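Local coordinates for putative ATP-grasp superfamily protein (Archaeoglobus fulgidus, PDB 3DF7) that is of unknown function but, as a putative member of the ATP-grasp superfamily, probably binds ATP and metal ions, at residues Ser19-Gly24 with Val292-Tyr297; Leu25-Ser30 with Leu249-Val254; Phe136-Arg141 with Gly150-Val155. One frame throughout, in Å; residues are numbered along the deposited sequence.

How the contacts relate
Contacts 1 and 2 share helix 18-35, which meets the edge hairpin of the eight-stranded antiparallel sheet through its first turns and the loop after strand 240-246 through its middle. Their centres lie 12 Å apart, and E23 of contact 1 reaches across to T251 of contact 2. Contact 2 is buried and contact 1 partly so; both rest on packing, with waters at one border of contact 2. Contact 3 stands apart on the surface, nearest atoms about 12 Å from contact 1 and about 14 Å from contact 2. It joins strand 136-140 to a nearby loop, and it adds paired backbone hydrogen bonds to its packing.

Contact 1: residues Ser19-Gly24 with Val292-Tyr297; sequences STAVEG and VSVGDY
The ring of Y297 carries S19 on one face: S19 CA sits over the ring centre, 3.7 Å above the plane. S19 CB forms a CH-pi contact with the same ring, 3.9 Å from its centroid and 18° off the normal. S19 N lies over this face too, 3.6 Å from Y297 CD2 at the rim. A small residue suits the place, because its backbone can settle directly on the aromatic surface. The ring also makes a cation-pi contact with K285.

Further along the helix V22 packs against V292, V294 and the CB of Y297. Its CG2, which stands anti to the backbone N, approaches V292 CG2 at 4.0 Å and the carbonyl O of Y297. The two methyls of V294 meet different helix residues, CG2 against V22 CA at 3.7 Å and CG1 against A21 CB at 3.8 Å. The bare methyl of A21 leaves room for that approach, and branched valines give both surfaces compact, rigid bumps. On the polar flank, K283 bonds to S19 O and forms a salt bridge with E23.

V294 to Y297 form a type II' turn, in which G295 takes the positive phi that glycine tolerates. The helical segment 19-24 runs roughly antiparallel to strand 292-294, at 150°, and packs on a tight beta hairpin at the edge of the large antiparallel sheet.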
ATOM      1  N   SER A  19      -0.622  15.245  -5.818  1.00 23.55           N
ATOM      2  CA  SER A  19       0.526  14.346  -5.866  1.00 23.37           C
ATOM      3  C   SER A  19       0.202  12.984  -5.267  1.00 22.82           C
ATOM      4  O   SER A  19       0.528  11.946  -5.846  1.00 22.79           O
ATOM      5  CB  SER A  19       1.711  14.957  -5.116  1.00 24.24           C
ATOM      6  OG  SER A  19       2.785  14.036  -5.048  1.00 25.74           O
ATOM      7  N   THR A  20      -0.435  12.995  -4.100  1.00 21.13           N
ATOM      8  CA  THR A  20      -0.806  11.765  -3.411  1.00 20.16           C
ATOM      9  C   THR A  20      -2.108  11.215  -3.977  1.00 17.55           C
ATOM     10  O   THR A  20      -2.300  10.003  -4.048  1.00 16.02           O
ATOM     11  CB  THR A  20      -0.997  12.009  -1.894  1.00 22.50           C
ATOM     12  OG1 THR A  20       0.216  12.521  -1.334  1.00 24.39           O
ATOM     13  CG2 THR A  20      -1.367  10.710  -1.180  1.00 20.21           C
ATOM     14  N   ALA A  21      -2.994  12.117  -4.382  1.00 16.62           N
ATOM     15  CA  ALA A  21      -4.286  11.727  -4.932  1.00 15.30           C
ATOM     16  C   ALA A  21      -4.166  10.874  -6.189  1.00 14.30           C
ATOM     17  O   ALA A  21      -4.967   9.963  -6.401  1.00 13.35           O
ATOM     18  CB  ALA A  21      -5.119  12.968  -5.229  1.00 17.21           C
ATOM     19  N   VAL A  22      -3.176  11.165  -7.027  1.00 13.43           N
ATOM     20  CA  VAL A  22      -3.020  10.406  -8.260  1.00 12.84           C
ATOM     21  C   VAL A  22      -2.741   8.930  -7.973  1.00 12.51           C
ATOM     22  O   VAL A  22      -3.183   8.053  -8.724  1.00 10.86           O
ATOM     23  CB  VAL A  22      -1.909  11.011  -9.160  1.00 15.74           C
ATOM     24  CG1 VAL A  22      -0.523  10.636  -8.639  1.00 12.76           C
ATOM     25  CG2 VAL A  22      -2.114  10.555 -10.600  1.00 13.87           C
ATOM     26  N   GLU A  23      -2.020   8.653  -6.888  1.00 11.11           N
ATOM     27  CA  GLU A  23      -1.723   7.271  -6.518  1.00 11.72           C
ATOM     28  C   GLU A  23      -2.988   6.589  -5.998  1.00 10.44           C
ATOM     29  O   GLU A  23      -3.276   5.447  -6.353  1.00 10.54           O
ATOM     30  CB  GLU A  23      -0.631   7.218  -5.447  1.00 11.97           C
ATOM     31  CG  GLU A  23       0.759   7.566  -5.966  1.00 15.39           C
ATOM     32  CD  GLU A  23       1.835   7.388  -4.910  1.00 16.36           C
ATOM     33  OE1 GLU A  23       1.962   6.270  -4.369  1.00 17.27           O
ATOM     34  OE2 GLU A  23       2.550   8.368  -4.622  1.00 20.28           O
ATOM     35  N   GLY A  24      -3.739   7.291  -5.156  1.00  9.93           N
ATOM     36  CA  GLY A  24      -4.970   6.720  -4.632  1.00  8.44           C
ATOM     37  C   GLY A  24      -5.959   6.427  -5.750  1.00  8.78           C
ATOM     38  O   GLY A  24      -6.597   5.369  -5.774  1.00  9.89           O
ATOM     39  N   VAL A 292      -3.800   7.354 -15.122  1.00  9.89           N
ATOM     40  CA  VAL A 292      -4.784   8.241 -14.498  1.00 10.03           C
ATOM     41  C   VAL A 292      -4.121   9.585 -14.234  1.00 11.56           C
ATOM     42  O   VAL A 292      -2.893   9.676 -14.162  1.00 11.38           O
ATOM     43  CB  VAL A 292      -5.330   7.705 -13.137  1.00 10.71           C
ATOM     44  CG1 VAL A 292      -6.086   6.404 -13.353  1.00 12.73           C
ATOM     45  CG2 VAL A 292      -4.190   7.521 -12.139  1.00  9.69           C
ATOM     46  N   SER A 293      -4.935  10.628 -14.094  1.00 11.77           N
ATOM     47  CA  SER A 293      -4.422  11.968 -13.831  1.00 12.82           C
ATOM     48  C   SER A 293      -5.253  12.663 -12.756  1.00 13.51           C
ATOM     49  O   SER A 293      -6.435  12.369 -12.586  1.00 11.38           O
ATOM     50  CB  SER A 293      -4.480  12.826 -15.102  1.00 11.86           C
ATOM     51  OG  SER A 293      -3.837  12.201 -16.200  1.00 15.37           O
ATOM     52  N   VAL A 294      -4.611  13.571 -12.029  1.00 13.33           N
ATOM     53  CA  VAL A 294      -5.263  14.380 -11.008  1.00 14.72           C
ATOM     54  C   VAL A 294      -4.552  15.726 -11.082  1.00 16.40           C
ATOM     55  O   VAL A 294      -3.384  15.842 -10.711  1.00 16.94           O
ATOM     56  CB  VAL A 294      -5.104  13.795  -9.587  1.00 15.82           C
ATOM     57  CG1 VAL A 294      -5.683  14.768  -8.561  1.00 16.61           C
ATOM     58  CG2 VAL A 294      -5.828  12.457  -9.487  1.00 14.74           C
ATOM     59  N   GLY A 295      -5.253  16.741 -11.570  1.00 17.96           N
ATOM     60  CA  GLY A 295      -4.632  18.045 -11.703  1.00 19.14           C
ATOM     61  C   GLY A 295      -3.530  17.922 -12.738  1.00 18.32           C
ATOM     62  O   GLY A 295      -3.757  17.374 -13.819  1.00 18.45           O
ATOM     63  N   ASP A 296      -2.338  18.412 -12.412  1.00 18.20           N
ATOM     64  CA  ASP A 296      -1.201  18.343 -13.329  1.00 20.62           C
ATOM     65  C   ASP A 296      -0.364  17.086 -13.103  1.00 19.49           C
ATOM     66  O   ASP A 296       0.655  16.886 -13.762  1.00 19.09           O
ATOM     67  CB  ASP A 296      -0.305  19.579 -13.172  1.00 23.56           C
ATOM     68  CG  ASP A 296      -0.998  20.865 -13.592  1.00 26.28           C
ATOM     69  OD1 ASP A 296      -1.540  20.912 -14.717  1.00 28.31           O
ATOM     70  OD2 ASP A 296      -0.989  21.832 -12.800  1.00 28.83           O
ATOM     71  N   TYR A 297      -0.795  16.243 -12.170  1.00 17.90           N
ATOM     72  CA  TYR A 297      -0.072  15.016 -11.866  1.00 16.47           C
ATOM     73  C   TYR A 297      -0.606  13.821 -12.644  1.00 15.52           C
ATOM     74  O   TYR A 297      -1.815  13.657 -12.814  1.00 14.81           O
ATOM     75  CB  TYR A 297      -0.132  14.724 -10.364  1.00 19.07           C
ATOM     76  CG  TYR A 297       0.858  15.522  -9.543  1.00 21.87           C
ATOM     77  CD1 TYR A 297       2.170  15.083  -9.383  1.00 23.15           C
ATOM     78  CD2 TYR A 297       0.488  16.726  -8.945  1.00 24.54           C
ATOM     79  CE1 TYR A 297       3.094  15.823  -8.645  1.00 26.17           C
ATOM     80  CE2 TYR A 297       1.403  17.477  -8.205  1.00 26.34           C
ATOM     81  CZ  TYR A 297       2.704  17.019  -8.060  1.00 27.13           C
ATOM     82  OH  TYR A 297       3.616  17.752  -7.335  1.00 30.09           O
TER

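Contact 2: residues Leu25-Ser30 with Leu249-Val254; sequences LAMFKS and LTTPVV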
ATOM      1  N   LEU A  25      -6.093   7.368  -6.679  1.00  6.65           N
ATOM      2  CA  LEU A  25      -7.005   7.199  -7.803  1.00  8.02           C
ATOM      3  C   LEU A  25      -6.603   5.984  -8.637  1.00  7.64           C
ATOM      4  O   LEU A  25      -7.453   5.217  -9.081  1.00  5.93           O
ATOM      5  CB  LEU A  25      -7.006   8.452  -8.681  1.00  8.27           C
ATOM      6  CG  LEU A  25      -7.823   8.363  -9.973  1.00  8.91           C
ATOM      7  CD1 LEU A  25      -9.288   8.062  -9.653  1.00 10.16           C
ATOM      8  CD2 LEU A  25      -7.702   9.672 -10.738  1.00  8.00           C
ATOM      9  N   ALA A  26      -5.300   5.822  -8.847  1.00  8.24           N
ATOM     10  CA  ALA A  26      -4.782   4.702  -9.623  1.00  8.03           C
ATOM     11  C   ALA A  26      -5.111   3.382  -8.937  1.00  8.67           C
ATOM     12  O   ALA A  26      -5.517   2.410  -9.583  1.00  8.26           O
ATOM     13  CB  ALA A  26      -3.274   4.843  -9.798  1.00  7.14           C
HETATM   14  N   MSE A  27      -4.943   3.343  -7.620  1.00  9.15           N
HETATM   15  CA  MSE A  27      -5.241   2.129  -6.882  1.00  7.78           C
HETATM   16  C   MSE A  27      -6.732   1.815  -6.918  1.00  9.17           C
HETATM   17  O   MSE A  27      -7.116   0.655  -7.054  1.00  7.24           O
HETATM   18  CB  MSE A  27      -4.774   2.241  -5.425  1.00  9.83           C
HETATM   19  CG  MSE A  27      -3.267   2.069  -5.245  1.00 11.69           C
HETATM   20 SE   MSE A  27      -2.730   2.006  -3.381  1.00 18.40          SE
HETATM   21  CE  MSE A  27      -2.334   3.875  -3.150  1.00 15.25           C
ATOM     22  N   PHE A  28      -7.573   2.837  -6.779  1.00  7.99           N
ATOM     23  CA  PHE A  28      -9.018   2.606  -6.809  1.00  7.11           C
ATOM     24  C   PHE A  28      -9.434   2.057  -8.172  1.00  7.91           C
ATOM     25  O   PHE A  28     -10.202   1.098  -8.261  1.00  7.51           O
ATOM     26  CB  PHE A  28      -9.793   3.900  -6.537  1.00  7.06           C
ATOM     27  CG  PHE A  28     -11.286   3.709  -6.480  1.00  9.54           C
ATOM     28  CD1 PHE A  28     -11.901   3.260  -5.315  1.00  8.81           C
ATOM     29  CD2 PHE A  28     -12.073   3.947  -7.602  1.00  9.68           C
ATOM     30  CE1 PHE A  28     -13.281   3.050  -5.266  1.00 10.87           C
ATOM     31  CE2 PHE A  28     -13.457   3.738  -7.567  1.00 11.88           C
ATOM     32  CZ  PHE A  28     -14.059   3.289  -6.394  1.00  9.55           C
ATOM     33  N   LYS A  29      -8.933   2.679  -9.237  1.00  7.66           N
ATOM     34  CA  LYS A  29      -9.251   2.240 -10.595  1.00  9.21           C
ATOM     35  C   LYS A  29      -8.813   0.788 -10.770  1.00  9.18           C
ATOM     36  O   LYS A  29      -9.574  -0.056 -11.254  1.00  8.44           O
ATOM     37  CB  LYS A  29      -8.531   3.132 -11.617  1.00 10.53           C
ATOM     38  CG  LYS A  29      -8.802   2.777 -13.077  1.00 13.84           C
ATOM     39  CD  LYS A  29      -7.903   3.588 -14.009  1.00 18.08           C
ATOM     40  CE  LYS A  29      -8.268   3.394 -15.472  1.00 21.46           C
ATOM     41  NZ  LYS A  29      -8.342   1.956 -15.852  1.00 24.42           N
ATOM     42  N   SER A  30      -7.586   0.499 -10.350  1.00  9.21           N
ATOM     43  CA  SER A  30      -7.037  -0.844 -10.462  1.00 10.90           C
ATOM     44  C   SER A  30      -7.849  -1.857  -9.655  1.00  9.89           C
ATOM     45  O   SER A  30      -8.108  -2.965 -10.124  1.00 10.88           O
ATOM     46  CB  SER A  30      -5.574  -0.853  -9.999  1.00 13.12           C
ATOM     47  OG  SER A  30      -5.046  -2.166 -10.029  1.00 22.13           O
ATOM     48  N   LEU A 249      -3.714  -1.952   0.169  1.00  9.01           N
ATOM     49  CA  LEU A 249      -3.164  -1.991  -1.178  1.00  9.27           C
ATOM     50  C   LEU A 249      -2.078  -0.927  -1.275  1.00  7.64           C
ATOM     51  O   LEU A 249      -2.158   0.105  -0.609  1.00 10.25           O
ATOM     52  CB  LEU A 249      -4.241  -1.670  -2.210  1.00  8.67           C
ATOM     53  CG  LEU A 249      -5.388  -2.662  -2.384  1.00 10.45           C
ATOM     54  CD1 LEU A 249      -6.224  -2.259  -3.599  1.00 11.95           C
ATOM     55  CD2 LEU A 249      -4.832  -4.058  -2.572  1.00 11.05           C
ATOM     56  N   THR A 250      -1.059  -1.187  -2.089  1.00  7.84           N
ATOM     57  CA  THR A 250       0.022  -0.231  -2.301  1.00  8.47           C
ATOM     58  C   THR A 250       0.108   0.014  -3.806  1.00  8.98           C
ATOM     59  O   THR A 250      -0.322  -0.825  -4.603  1.00 10.18           O
ATOM     60  CB  THR A 250       1.377  -0.745  -1.738  1.00  9.89           C
ATOM     61  OG1 THR A 250       1.708  -2.002  -2.333  1.00  9.30           O
ATOM     62  CG2 THR A 250       1.297  -0.902  -0.219  1.00 10.15           C
ATOM     63  N   THR A 251       0.654   1.164  -4.190  1.00  9.38           N
ATOM     64  CA  THR A 251       0.738   1.560  -5.594  1.00  9.63           C
ATOM     65  C   THR A 251       1.231   0.532  -6.621  1.00 10.94           C
ATOM     66  O   THR A 251       0.692   0.456  -7.731  1.00 10.30           O
ATOM     67  CB  THR A 251       1.560   2.862  -5.732  1.00 12.10           C
ATOM     68  OG1 THR A 251       1.049   3.840  -4.813  1.00 12.24           O
ATOM     69  CG2 THR A 251       1.450   3.424  -7.147  1.00 13.31           C
ATOM     70  N   PRO A 252       2.249  -0.275  -6.276  1.00  9.77           N
ATOM     71  CA  PRO A 252       2.746  -1.271  -7.238  1.00  9.32           C
ATOM     72  C   PRO A 252       1.656  -2.197  -7.799  1.00 10.58           C
ATOM     73  O   PRO A 252       1.822  -2.811  -8.856  1.00 10.25           O
ATOM     74  CB  PRO A 252       3.794  -2.031  -6.428  1.00 11.23           C
ATOM     75  CG  PRO A 252       4.343  -0.963  -5.515  1.00 11.83           C
ATOM     76  CD  PRO A 252       3.074  -0.269  -5.052  1.00 10.13           C
ATOM     77  N   VAL A 253       0.541  -2.293  -7.081  1.00  9.12           N
ATOM     78  CA  VAL A 253      -0.565  -3.138  -7.504  1.00 10.82           C
ATOM     79  C   VAL A 253      -1.146  -2.720  -8.858  1.00  8.22           C
ATOM     80  O   VAL A 253      -1.645  -3.555  -9.607  1.00  7.63           O
ATOM     81  CB  VAL A 253      -1.710  -3.125  -6.452  1.00 14.19           C
ATOM     82  CG1 VAL A 253      -2.498  -1.811  -6.528  1.00 12.89           C
ATOM     83  CG2 VAL A 253      -2.620  -4.302  -6.670  1.00 19.27           C
ATOM     84  N   VAL A 254      -1.081  -1.430  -9.174  1.00  6.88           N
ATOM     85  CA  VAL A 254      -1.635  -0.955 -10.436  1.00  8.40           C
ATOM     86  C   VAL A 254      -0.955  -1.587 -11.649  1.00  7.84           C
ATOM     87  O   VAL A 254      -1.547  -1.671 -12.719  1.00  7.73           O
ATOM     88  CB  VAL A 254      -1.546   0.591 -10.559  1.00  7.49           C
ATOM     89  CG1 VAL A 254      -2.198   1.242  -9.341  1.00  5.86           C
ATOM     90  CG2 VAL A 254      -0.098   1.037 -10.701  1.00  8.83           C
TER
HETATM   91  O   HOH W   1      -4.104  -5.137  -9.761  1.00 11.07           O
HETATM   92  O   HOH W   2      -4.394  -1.961 -12.884  1.00 35.27           O
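M27, present as selenomethionine, reaches from the helix into a hollow shaped by the backbone of L249-T251. Its SE rests 3.4 Å from L249 O and also touches T250 C, while L249 CB borders it at 4.1 Å. The chain bends at chi3 (-93°), which brings CE to 3.8 Å from T251 OG1, and the two side chains cross at about a right angle. A long, flexible, unbranched chain suits a hollow of this irregular form. The hydroxyl of T251 has its polar partner in E23, one turn earlier on the helix, and an acetate ion lies near the M27 side chain.

The loop holding this hollow follows strand 240-246, whose closing Glu-Ile-Asn resembles the metal-binding Glu-X-Asn of ATP-grasp relatives; helix 18-35 therefore backs the stretch just beyond a probable metal site.

The second bump goes the other way. V254 CG1 enters a shallow hollow on the helix, 3.5 Å from A26 O and 3.8 Å from A26 CB, with S30 CB and M27 CG completing the walls. Alanine keeps the floor low enough for the methyl to come so near. V253 CG1 abuts M27 CG at 4.2 Å. At the wetter end S30, short and polar, places OG where it hydrogen-bonds two waters, one donating to V253 O and the other to V254 O.

Contact 3: residues Phe136-Arg141 with Gly150-Val155; sequences FIIKPR and GFSDEV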
ATOM      1  N   PHE A 136      20.966   8.752  10.673  1.00 13.25           N
ATOM      2  CA  PHE A 136      19.531   8.514  10.740  1.00 14.09           C
ATOM      3  C   PHE A 136      18.724   9.614  10.069  1.00 14.32           C
ATOM      4  O   PHE A 136      19.234  10.694   9.781  1.00 14.64           O
ATOM      5  CB  PHE A 136      19.098   8.390  12.208  1.00 12.26           C
ATOM      6  CG  PHE A 136      19.069   9.704  12.950  1.00 14.46           C
ATOM      7  CD1 PHE A 136      17.898  10.458  13.016  1.00 13.03           C
ATOM      8  CD2 PHE A 136      20.220  10.200  13.561  1.00 13.54           C
ATOM      9  CE1 PHE A 136      17.868  11.687  13.679  1.00 14.65           C
ATOM     10  CE2 PHE A 136      20.206  11.427  14.227  1.00 15.27           C
ATOM     11  CZ  PHE A 136      19.031  12.174  14.287  1.00 14.09           C
ATOM     12  N   ILE A 137      17.459   9.318   9.807  1.00 14.85           N
ATOM     13  CA  ILE A 137      16.553  10.288   9.216  1.00 14.17           C
ATOM     14  C   ILE A 137      15.355  10.299  10.145  1.00 14.75           C
ATOM     15  O   ILE A 137      15.175   9.372  10.935  1.00 13.36           O
ATOM     16  CB  ILE A 137      16.086   9.874   7.800  1.00 15.13           C
ATOM     17  CG1 ILE A 137      15.503   8.459   7.829  1.00 14.53           C
ATOM     18  CG2 ILE A 137      17.247   9.958   6.821  1.00 14.76           C
ATOM     19  CD1 ILE A 137      14.970   7.996   6.487  1.00 17.90           C
ATOM     20  N   ILE A 138      14.549  11.348  10.080  1.00 13.49           N
ATOM     21  CA  ILE A 138      13.369  11.396  10.924  1.00 12.68           C
ATOM     22  C   ILE A 138      12.144  11.198  10.050  1.00 12.30           C
ATOM     23  O   ILE A 138      12.176  11.470   8.851  1.00 11.92           O
ATOM     24  CB  ILE A 138      13.239  12.738  11.676  1.00 13.41           C
ATOM     25  CG1 ILE A 138      13.119  13.897  10.681  1.00 12.13           C
ATOM     26  CG2 ILE A 138      14.422  12.923  12.607  1.00 12.60           C
ATOM     27  CD1 ILE A 138      12.670  15.194  11.321  1.00 13.99           C
ATOM     28  N   LYS A 139      11.075  10.690  10.648  1.00 12.64           N
ATOM     29  CA  LYS A 139       9.831  10.486   9.922  1.00 14.61           C
ATOM     30  C   LYS A 139       8.667  10.480  10.902  1.00 13.84           C
ATOM     31  O   LYS A 139       8.821  10.083  12.058  1.00 12.42           O
ATOM     32  CB  LYS A 139       9.886   9.181   9.120  1.00 17.43           C
ATOM     33  CG  LYS A 139      10.110   7.923   9.931  1.00 22.76           C
ATOM     34  CD  LYS A 139      10.870   6.873   9.115  1.00 26.05           C
ATOM     35  CE  LYS A 139      10.190   6.557   7.793  1.00 28.44           C
ATOM     36  NZ  LYS A 139      11.000   5.605   6.972  1.00 30.18           N
ATOM     37  N   PRO A 140       7.492  10.951  10.463  1.00 13.28           N
ATOM     38  CA  PRO A 140       6.315  10.988  11.336  1.00 12.95           C
ATOM     39  C   PRO A 140       5.962   9.589  11.828  1.00 13.36           C
ATOM     40  O   PRO A 140       6.071   8.623  11.073  1.00 13.47           O
ATOM     41  CB  PRO A 140       5.229  11.566  10.429  1.00 13.05           C
ATOM     42  CG  PRO A 140       6.004  12.415   9.458  1.00 14.50           C
ATOM     43  CD  PRO A 140       7.180  11.522   9.140  1.00 14.38           C
ATOM     44  N   ARG A 141       5.552   9.474  13.089  1.00 13.15           N
ATOM     45  CA  ARG A 141       5.181   8.171  13.635  1.00 16.49           C
ATOM     46  C   ARG A 141       4.058   7.555  12.810  1.00 18.48           C
ATOM     47  O   ARG A 141       4.009   6.343  12.629  1.00 17.56           O
ATOM     48  CB  ARG A 141       4.758   8.295  15.107  1.00 16.51           C
ATOM     49  CG  ARG A 141       5.935   8.381  16.076  1.00 19.50           C
ATOM     50  CD  ARG A 141       5.495   8.447  17.544  1.00 19.26           C
ATOM     51  NE  ARG A 141       4.810   7.238  18.004  1.00 18.46           N
ATOM     52  CZ  ARG A 141       4.551   6.972  19.283  1.00 18.67           C
ATOM     53  NH1 ARG A 141       4.921   7.826  20.229  1.00 17.44           N
ATOM     54  NH2 ARG A 141       3.925   5.857  19.622  1.00 16.94           N
ATOM     55  N   GLY A 150      13.305  13.020   6.319  1.00 19.80           N
ATOM     56  CA  GLY A 150      14.540  13.677   5.938  1.00 19.50           C
ATOM     57  C   GLY A 150      15.534  13.767   7.076  1.00 18.63           C
ATOM     58  O   GLY A 150      15.274  13.300   8.187  1.00 18.17           O
ATOM     59  N   PHE A 151      16.685  14.367   6.797  1.00 18.74           N
ATOM     60  CA  PHE A 151      17.719  14.533   7.807  1.00 18.75           C
ATOM     61  C   PHE A 151      17.316  15.644   8.766  1.00 19.14           C
ATOM     62  O   PHE A 151      16.694  16.632   8.369  1.00 19.89           O
ATOM     63  CB  PHE A 151      19.059  14.883   7.151  1.00 19.83           C
ATOM     64  CG  PHE A 151      19.621  13.785   6.297  1.00 19.31           C
ATOM     65  CD1 PHE A 151      19.875  12.529   6.836  1.00 19.83           C
ATOM     66  CD2 PHE A 151      19.904  14.010   4.954  1.00 19.19           C
ATOM     67  CE1 PHE A 151      20.403  11.510   6.047  1.00 18.22           C
ATOM     68  CE2 PHE A 151      20.431  12.999   4.156  1.00 18.42           C
ATOM     69  CZ  PHE A 151      20.682  11.744   4.706  1.00 21.24           C
ATOM     70  N   SER A 152      17.671  15.473  10.032  1.00 19.08           N
ATOM     71  CA  SER A 152      17.362  16.457  11.058  1.00 19.48           C
ATOM     72  C   SER A 152      18.229  16.179  12.275  1.00 20.88           C
ATOM     73  O   SER A 152      18.424  15.026  12.652  1.00 19.82           O
ATOM     74  CB  SER A 152      15.884  16.376  11.442  1.00 20.29           C
ATOM     75  OG  SER A 152      15.562  17.324  12.445  1.00 22.37           O
ATOM     76  N   ASP A 153      18.760  17.232  12.882  1.00 21.73           N
ATOM     77  CA  ASP A 153      19.600  17.054  14.055  1.00 23.77           C
ATOM     78  C   ASP A 153      18.756  16.635  15.249  1.00 23.38           C
ATOM     79  O   ASP A 153      19.210  15.874  16.099  1.00 23.77           O
ATOM     80  CB  ASP A 153      20.352  18.346  14.370  1.00 28.09           C
ATOM     81  CG  ASP A 153      21.255  18.779  13.236  1.00 31.15           C
ATOM     82  OD1 ASP A 153      20.733  19.099  12.147  1.00 34.74           O
ATOM     83  OD2 ASP A 153      22.487  18.792  13.427  1.00 35.53           O
ATOM     84  N   GLU A 154      17.521  17.124  15.306  1.00 22.06           N
ATOM     85  CA  GLU A 154      16.628  16.787  16.410  1.00 22.28           C
ATOM     86  C   GLU A 154      15.407  16.004  15.939  1.00 19.88           C
ATOM     87  O   GLU A 154      15.084  15.982  14.753  1.00 20.49           O
ATOM     88  CB  GLU A 154      16.166  18.060  17.122  1.00 24.17           C
ATOM     89  CG  GLU A 154      17.289  18.865  17.758  1.00 29.39           C
ATOM     90  CD  GLU A 154      18.072  18.066  18.786  1.00 33.17           C
ATOM     91  OE1 GLU A 154      17.451  17.507  19.713  1.00 35.57           O
ATOM     92  OE2 GLU A 154      19.313  17.999  18.669  1.00 36.44           O
ATOM     93  N   VAL A 155      14.737  15.350  16.881  1.00 17.87           N
ATOM     94  CA  VAL A 155      13.538  14.589  16.564  1.00 17.71           C
ATOM     95  C   VAL A 155      12.334  15.362  17.095  1.00 17.58           C
ATOM     96  O   VAL A 155      12.126  15.450  18.304  1.00 15.06           O
ATOM     97  CB  VAL A 155      13.550  13.197  17.227  1.00 19.30           C
ATOM     98  CG1 VAL A 155      12.282  12.436  16.845  1.00 18.06           C
ATOM     99  CG2 VAL A 155      14.795  12.425  16.802  1.00 18.62           C
TER
HETATM  100  O   HOH W   3      18.994  13.145  10.631  1.00 22.32           O
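I138 and S152 meet at the apolar centre, where I138 CD1 comes within 3.4 Å of S152 CB, tighter than ordinary van der Waals contact. The beta-branched isoleucine suits the place because its second arm, CG2, lies in plane at the F136 ring edge and packs against V155 CG2 at 4.2 Å. V155 CG2 reaches F136 CE1 more loosely. An alanine in place of I138 would probably leave S152 CB, V155 CG2 and the ring edge of F136 without their shared neighbour and open a gap among them. I137 CG2 packs against F151 CE1 at 3.6 Å, the two side chains crossing obliquely, and F136 O lies in plane at the edge of the F151 ring.

Outward from this packing, I138 and G150 form a single antiparallel hydrogen-bonded bridge. I138 N donates to G150 O at 2.8 Å, nearly straight at 172°, and G150 N returns a longer bond to I138 O. The backbone angles of G150 would press a CB against the preceding carbonyl, so glycine fits. Water 3, over the rim of one F136 face, donates to F136 O and accepts from S152 N at 2.7 Å. S152 OG donates to E154 O at 2.7 Å on a lone pair, tying the serine to backbone two residues on.

Residues 145-148, in the glycine-rich loop between the segments, are not modelled; in ATP-grasp relatives such a loop covers the nucleotide. The chemistry implies a loop base held by one bridge, a water and modest packing, consistent with a flexible tip.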